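VP5 (Halorubrum pleomorphic virus 2, PDB 6QGI) is an envelope protein of a haloarchaeal pleomorphic virus and probably drives fusion of the viral and cell membranes. Local coordinates at residues D38-K41 with Q42-Q46; P135-K139 with G140-L144; D236-L239 with Q240-S244. All coordinates share one frame; numbering follows the deposited sequence.

Contact 1 of 3, residues D38-K41 with Q42-Q46; sequences DALK and QQVYQ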
# COMPACT_ATOMS: atom_id res chain seq x y z
N ASP A 38 -11.94 -12.36 -26.47
CA ASP A 38 -11.38 -12.93 -25.24
C ASP A 38 -10.28 -12.04 -24.62
O ASP A 38 -10.31 -11.80 -23.41
CB ASP A 38 -10.84 -14.35 -25.49
CG ASP A 38 -10.53 -15.11 -24.21
OD1 ASP A 38 -11.49 -15.45 -23.47
OD2 ASP A 38 -9.33 -15.36 -23.94
N ALA A 39 -9.32 -11.57 -25.45
CA ALA A 39 -8.20 -10.71 -25.04
C ALA A 39 -8.68 -9.43 -24.36
O ALA A 39 -8.08 -9.04 -23.37
CB ALA A 39 -7.33 -10.36 -26.24
N LEU A 40 -9.75 -8.79 -24.88
CA LEU A 40 -10.30 -7.57 -24.27
C LEU A 40 -10.85 -7.88 -22.88
O LEU A 40 -10.54 -7.15 -21.94
CB LEU A 40 -11.37 -6.90 -25.14
CG LEU A 40 -11.98 -5.60 -24.58
CD1 LEU A 40 -10.94 -4.51 -24.40
CD2 LEU A 40 -13.12 -5.11 -25.43
N LYS A 41 -11.60 -8.97 -22.74
CA LYS A 41 -12.19 -9.42 -21.48
C LYS A 41 -11.08 -9.71 -20.45
O LYS A 41 -11.21 -9.34 -19.28
CB LYS A 41 -13.05 -10.67 -21.72
CG LYS A 41 -14.26 -10.41 -22.63
CD LYS A 41 -15.32 -11.50 -22.55
CE LYS A 41 -15.15 -12.56 -23.61
NZ LYS A 41 -16.17 -13.63 -23.46
N GLN A 42 -9.97 -10.31 -20.92
CA GLN A 42 -8.78 -10.66 -20.17
C GLN A 42 -8.04 -9.39 -19.72
O GLN A 42 -7.70 -9.27 -18.54
CB GLN A 42 -7.87 -11.55 -21.03
CG GLN A 42 -6.50 -11.84 -20.42
CD GLN A 42 -5.92 -13.15 -20.86
OE1 GLN A 42 -5.76 -14.07 -20.06
NE2 GLN A 42 -5.57 -13.27 -22.14
N GLN A 43 -7.78 -8.48 -20.67
CA GLN A 43 -7.06 -7.23 -20.43
C GLN A 43 -7.85 -6.25 -19.58
O GLN A 43 -7.23 -5.51 -18.82
CB GLN A 43 -6.62 -6.59 -21.75
CG GLN A 43 -5.40 -7.27 -22.35
CD GLN A 43 -4.75 -6.50 -23.46
OE1 GLN A 43 -4.77 -5.27 -23.53
NE2 GLN A 43 -4.12 -7.23 -24.36
N VAL A 44 -9.20 -6.25 -19.67
CA VAL A 44 -10.08 -5.41 -18.83
C VAL A 44 -9.95 -5.93 -17.38
O VAL A 44 -9.82 -5.12 -16.45
CB VAL A 44 -11.56 -5.40 -19.33
CG1 VAL A 44 -12.52 -4.89 -18.26
CG2 VAL A 44 -11.70 -4.58 -20.61
N TYR A 45 -9.93 -7.26 -17.21
CA TYR A 45 -9.80 -7.93 -15.92
C TYR A 45 -8.43 -7.63 -15.32
O TYR A 45 -8.35 -7.33 -14.13
CB TYR A 45 -10.02 -9.45 -16.06
CG TYR A 45 -9.94 -10.22 -14.75
CD1 TYR A 45 -11.03 -10.27 -13.88
CD2 TYR A 45 -8.79 -10.90 -14.38
CE1 TYR A 45 -10.97 -10.98 -12.68
CE2 TYR A 45 -8.71 -11.61 -13.19
CZ TYR A 45 -9.81 -11.64 -12.34
OH TYR A 45 -9.74 -12.33 -11.16
N GLN A 46 -7.37 -7.68 -16.15
CA GLN A 46 -5.99 -7.41 -15.75
C GLN A 46 -5.81 -5.93 -15.39
O GLN A 46 -5.16 -5.63 -14.39
CB GLN A 46 -5.01 -7.84 -16.85
CG GLN A 46 -4.70 -9.33 -16.79
CD GLN A 46 -4.38 -9.99 -18.11
OE1 GLN A 46 -4.41 -9.38 -19.19
NE2 GLN A 46 -4.06 -11.28 -18.05

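Contact 2 of 3, residues P135-K139 with G140-L144; sequences PDIGK and GDVFL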
# COMPACT_ATOMS: atom_id res chain seq x y z
N PRO A 135 -16.99 -4.62 -31.36
CA PRO A 135 -18.18 -5.10 -32.06
C PRO A 135 -18.84 -6.35 -31.48
O PRO A 135 -20.05 -6.55 -31.67
CB PRO A 135 -17.65 -5.41 -33.47
CG PRO A 135 -16.20 -5.67 -33.29
CD PRO A 135 -15.78 -4.73 -32.21
N ASP A 136 -18.07 -7.20 -30.79
CA ASP A 136 -18.58 -8.47 -30.27
C ASP A 136 -18.89 -8.45 -28.79
O ASP A 136 -19.44 -9.44 -28.28
CB ASP A 136 -17.56 -9.60 -30.56
CG ASP A 136 -17.02 -9.64 -31.98
OD1 ASP A 136 -17.80 -9.37 -32.93
OD2 ASP A 136 -15.82 -9.94 -32.15
N ILE A 137 -18.56 -7.36 -28.08
CA ILE A 137 -18.73 -7.29 -26.63
C ILE A 137 -19.45 -6.02 -26.18
O ILE A 137 -19.27 -4.95 -26.76
CB ILE A 137 -17.31 -7.41 -25.98
CG1 ILE A 137 -16.75 -8.82 -26.18
CG2 ILE A 137 -17.25 -7.01 -24.49
CD1 ILE A 137 -15.38 -8.90 -25.93
N GLY A 138 -20.24 -6.18 -25.12
CA GLY A 138 -20.96 -5.13 -24.41
C GLY A 138 -20.51 -5.11 -22.96
O GLY A 138 -19.75 -5.99 -22.54
N LYS A 139 -20.95 -4.10 -22.19
CA LYS A 139 -20.56 -3.93 -20.78
C LYS A 139 -20.90 -5.16 -19.92
O LYS A 139 -20.11 -5.50 -19.04
CB LYS A 139 -21.19 -2.67 -20.19
CG LYS A 139 -20.58 -1.38 -20.73
CD LYS A 139 -21.20 -0.15 -20.10
CE LYS A 139 -20.72 1.10 -20.80
NZ LYS A 139 -21.47 2.30 -20.35
N GLY A 140 -22.01 -5.82 -20.21
CA GLY A 140 -22.48 -7.00 -19.49
C GLY A 140 -21.64 -8.26 -19.65
O GLY A 140 -21.83 -9.21 -18.89
N ASP A 141 -20.73 -8.28 -20.63
CA ASP A 141 -19.84 -9.41 -20.90
C ASP A 141 -18.55 -9.33 -20.07
O ASP A 141 -17.86 -10.35 -19.93
CB ASP A 141 -19.50 -9.50 -22.40
CG ASP A 141 -20.71 -9.67 -23.30
OD1 ASP A 141 -21.41 -10.70 -23.16
OD2 ASP A 141 -20.95 -8.79 -24.15
N VAL A 142 -18.24 -8.14 -19.52
CA VAL A 142 -17.03 -7.93 -18.71
C VAL A 142 -17.40 -7.48 -17.27
O VAL A 142 -16.64 -7.76 -16.35
CB VAL A 142 -15.99 -6.98 -19.37
CG1 VAL A 142 -15.39 -7.60 -20.63
CG2 VAL A 142 -16.59 -5.61 -19.70
N PHE A 143 -18.57 -6.82 -17.09
CA PHE A 143 -19.06 -6.34 -15.79
C PHE A 143 -20.29 -7.10 -15.33
O PHE A 143 -21.10 -7.52 -16.16
CB PHE A 143 -19.38 -4.83 -15.84
CG PHE A 143 -18.19 -3.95 -16.10
CD1 PHE A 143 -17.29 -3.64 -15.09
CD2 PHE A 143 -17.97 -3.40 -17.36
CE1 PHE A 143 -16.19 -2.82 -15.33
CE2 PHE A 143 -16.86 -2.60 -17.61
CZ PHE A 143 -15.98 -2.31 -16.60
N LEU A 144 -20.46 -7.27 -13.99
CA LEU A 144 -21.60 -7.97 -13.38
C LEU A 144 -22.92 -7.25 -13.74
O LEU A 144 -23.88 -7.91 -14.12
CB LEU A 144 -21.43 -8.07 -11.86
CG LEU A 144 -22.50 -8.87 -11.09
CD1 LEU A 144 -22.35 -10.36 -11.31
CD2 LEU A 144 -22.44 -8.56 -9.62

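Contact 3 of 3, residues D236-L239 with Q240-S244; sequences DTVL and QNVRS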
# COMPACT_ATOMS: atom_id res chain seq x y z
N ASP A 236 -10.69 13.79 6.88
CA ASP A 236 -11.48 15.00 7.13
C ASP A 236 -11.54 15.27 8.64
O ASP A 236 -11.52 16.43 9.04
CB ASP A 236 -12.89 14.86 6.54
CG ASP A 236 -13.64 16.17 6.47
OD1 ASP A 236 -13.25 17.04 5.66
OD2 ASP A 236 -14.63 16.32 7.22
N THR A 237 -11.59 14.19 9.46
CA THR A 237 -11.60 14.27 10.92
C THR A 237 -10.24 14.84 11.38
O THR A 237 -10.22 15.74 12.22
CB THR A 237 -11.92 12.89 11.54
OG1 THR A 237 -13.22 12.48 11.11
CG2 THR A 237 -11.87 12.89 13.06
N VAL A 238 -9.14 14.35 10.77
CA VAL A 238 -7.76 14.78 11.06
C VAL A 238 -7.62 16.28 10.77
O VAL A 238 -7.12 17.01 11.63
CB VAL A 238 -6.72 13.91 10.28
CG1 VAL A 238 -5.37 14.60 10.16
CG2 VAL A 238 -6.56 12.54 10.93
N LEU A 239 -8.10 16.75 9.60
CA LEU A 239 -8.03 18.16 9.19
C LEU A 239 -8.77 19.07 10.17
O LEU A 239 -8.24 20.12 10.53
CB LEU A 239 -8.59 18.33 7.76
CG LEU A 239 -8.71 19.76 7.19
CD1 LEU A 239 -7.36 20.43 7.05
CD2 LEU A 239 -9.42 19.75 5.87
N GLN A 240 -9.95 18.65 10.64
CA GLN A 240 -10.77 19.41 11.59
C GLN A 240 -10.15 19.40 12.99
O GLN A 240 -10.15 20.44 13.65
CB GLN A 240 -12.21 18.86 11.63
CG GLN A 240 -13.00 19.03 10.32
CD GLN A 240 -13.15 20.46 9.85
OE1 GLN A 240 -13.42 21.39 10.62
NE2 GLN A 240 -12.97 20.67 8.55
N ASN A 241 -9.62 18.25 13.43
CA ASN A 241 -9.00 18.08 14.75
C ASN A 241 -7.67 18.82 14.87
O ASN A 241 -7.40 19.36 15.94
CB ASN A 241 -8.79 16.59 15.09
CG ASN A 241 -10.05 15.80 15.38
OD1 ASN A 241 -11.17 16.33 15.45
ND2 ASN A 241 -9.90 14.49 15.55
N VAL A 242 -6.84 18.85 13.80
CA VAL A 242 -5.55 19.55 13.84
C VAL A 242 -5.81 21.07 13.82
O VAL A 242 -5.13 21.78 14.55
CB VAL A 242 -4.55 19.10 12.74
CG1 VAL A 242 -3.23 19.87 12.84
CG2 VAL A 242 -4.27 17.61 12.84
N ARG A 243 -6.82 21.55 13.05
CA ARG A 243 -7.20 22.98 13.00
C ARG A 243 -7.65 23.48 14.37
O ARG A 243 -7.16 24.51 14.84
CB ARG A 243 -8.32 23.22 11.97
CG ARG A 243 -7.86 23.38 10.53
CD ARG A 243 -9.03 23.21 9.59
NE ARG A 243 -8.68 23.47 8.20
CZ ARG A 243 -9.51 23.33 7.17
NH1 ARG A 243 -10.76 22.90 7.38
NH2 ARG A 243 -9.12 23.60 5.94
N SER A 244 -8.59 22.76 15.01
CA SER A 244 -9.14 23.08 16.33
C SER A 244 -8.09 22.92 17.43
O SER A 244 -8.04 23.72 18.37
CB SER A 244 -10.35 22.20 16.64
OG SER A 244 -11.30 22.24 15.59

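Contact 1 of 3, residues D38-K41 with Q42-Q46
L40 and V44, one turn apart in α-helix 37-60, make the close side of this contact, while D38 and Q42 lie on the looser side, nearer solvent, against Y215. On the close side L40 CD1 lies 3.9 Å from V44 CG2, two methyl groups meeting where the side chains cross at a slant. L40 CG stands opposite its backbone N (chi1 -180°), which carries the isobutyl group outward from the helix, with CD1 beside V44 CG2. V44 CG2 is also 3.1 Å from L40 O, the carbonyl that takes the V44 N hydrogen bond at 2.8 Å. T130, I127 and V131 of helix 91-133 cover this apolar pair, with V213 of strand 212-215 against V44. The other i to i+4 backbone bonds run from Q42 N to D38 O (2.9 Å) and from Q43 N to A39 O (2.8 Å); Y45 N to K41 O, at 3.2 Å, is longer. On the looser side D38 is held by Y215, whose OH is hydrogen-bonded to OD2. Q43 sets out beside its backbone N (chi1 -78°), a start that leaves its CG 3.4 Å from A39 O.

Contact 2 of 3, residues P135-K139 with G140-L144
G138 and D141 close a type I β-turn through D141 N and G138 O at 3.1 Å, and K139 O then accepts both V142 N (3.3 Å) and, in an i to i+4 bond, F143 N (2.8 Å). The two donors reach K139 O differently: F143 N comes almost straight on to the end of the carbonyl, V142 N from well above its plane. D141 returns a side-chain bond to the start of the turn, its OD2 lying 2.9 Å from G138 N with a nearly straight N-H...O angle of 168°. OD2 uses the lone pair turned away from OD1, and chi1 of -60° swings the carboxylate back past its own N toward G138. The carboxylate thus closes the turn a second time, from the side chain of its fourth residue to the backbone N of its first. The turn sits in the loop that follows helix 91-133 and leads to strand 155-159. Beside the turn I137 CG2 meets D141 CB at 4.0 Å and V142 CG1 at 4.3 Å, and K41 of helix 37-60 packs on both I137 and V142. F143 turns the edge of its ring, at CD2, to K139 O 3.4 Å away, the oxygen lying near the ring plane. K139 itself runs out fully extended over L128 and V132 of helix 91-133, and NZ ends in a salt bridge to D155 OD1 and a hydrogen bond to L156 O.

Contact 3 of 3, residues D236-L239 with Q240-S244
Q240, whose backbone N bonds to D236 O one turn back, offers its own carbonyl oxygen to two groups of S244. S244 OG lies 2.9 Å from Q240 O and donates to it, while S244 N lies 3.1 Å away, and the two arrive from opposite faces of the carbonyl plane. Chi1 of -52° sets the hydroxyl beside the serine N, folded back against the preceding turn, where the helix backbone itself satisfies it. L239 also packs on R243. L239 CD1 rests over one face of the guanidinium, displaced toward its rim and 3.5 Å from NE, while CD2 comes 3.7 Å from NH1. The arginine chain is extended from CG to NE and crosses the leucine at a slant, laying the flat group across the branched end of L239. NH2 is hydrogen-bonded to N103 OD1, which limits rotation of the guanidinium. These are i to i+4 contacts along α-helix 225-253, which packs against helices 66-86 and 91-133. L239 meets N103, L106 and Q110 of helix 91-133. The valines line up along the buried side: V238 CG1 and V242 CG2 are 4.2 Å apart, both chains pointing the same way, and K70 of helix 66-86 touches both. On the exposed side T237 and N241 run alongside each other, with T237 CG2 3.6 Å from N241 ND2. The T237 hydroxyl faces the other way along the helix, bonded to D233 O. T237 O lies under the face of the N241 amide, 3.2 Å from N241 CG, and also accepts N241 N at 2.9 Å.

From the N terminus the chain meets the contacts in series, none nested in or crossing another. Contact 1 spans the first turns of helix 37-60. Contact 2 lies past helix 91-133, in the loop leading to strand 155-159, and is the one that closes a turn outside a regular helix. The two lie 11 Å apart between centres and touch: K41 CG is 3.6 Å from V142 CG1. Together they join helix 37-60, the far end of helix 91-133 and strand 212-215. Contact 3, on helix 225-253, lies about 43 and 44 Å from them between centres, yet it packs on an earlier part of helix 91-133, which thus runs past all three.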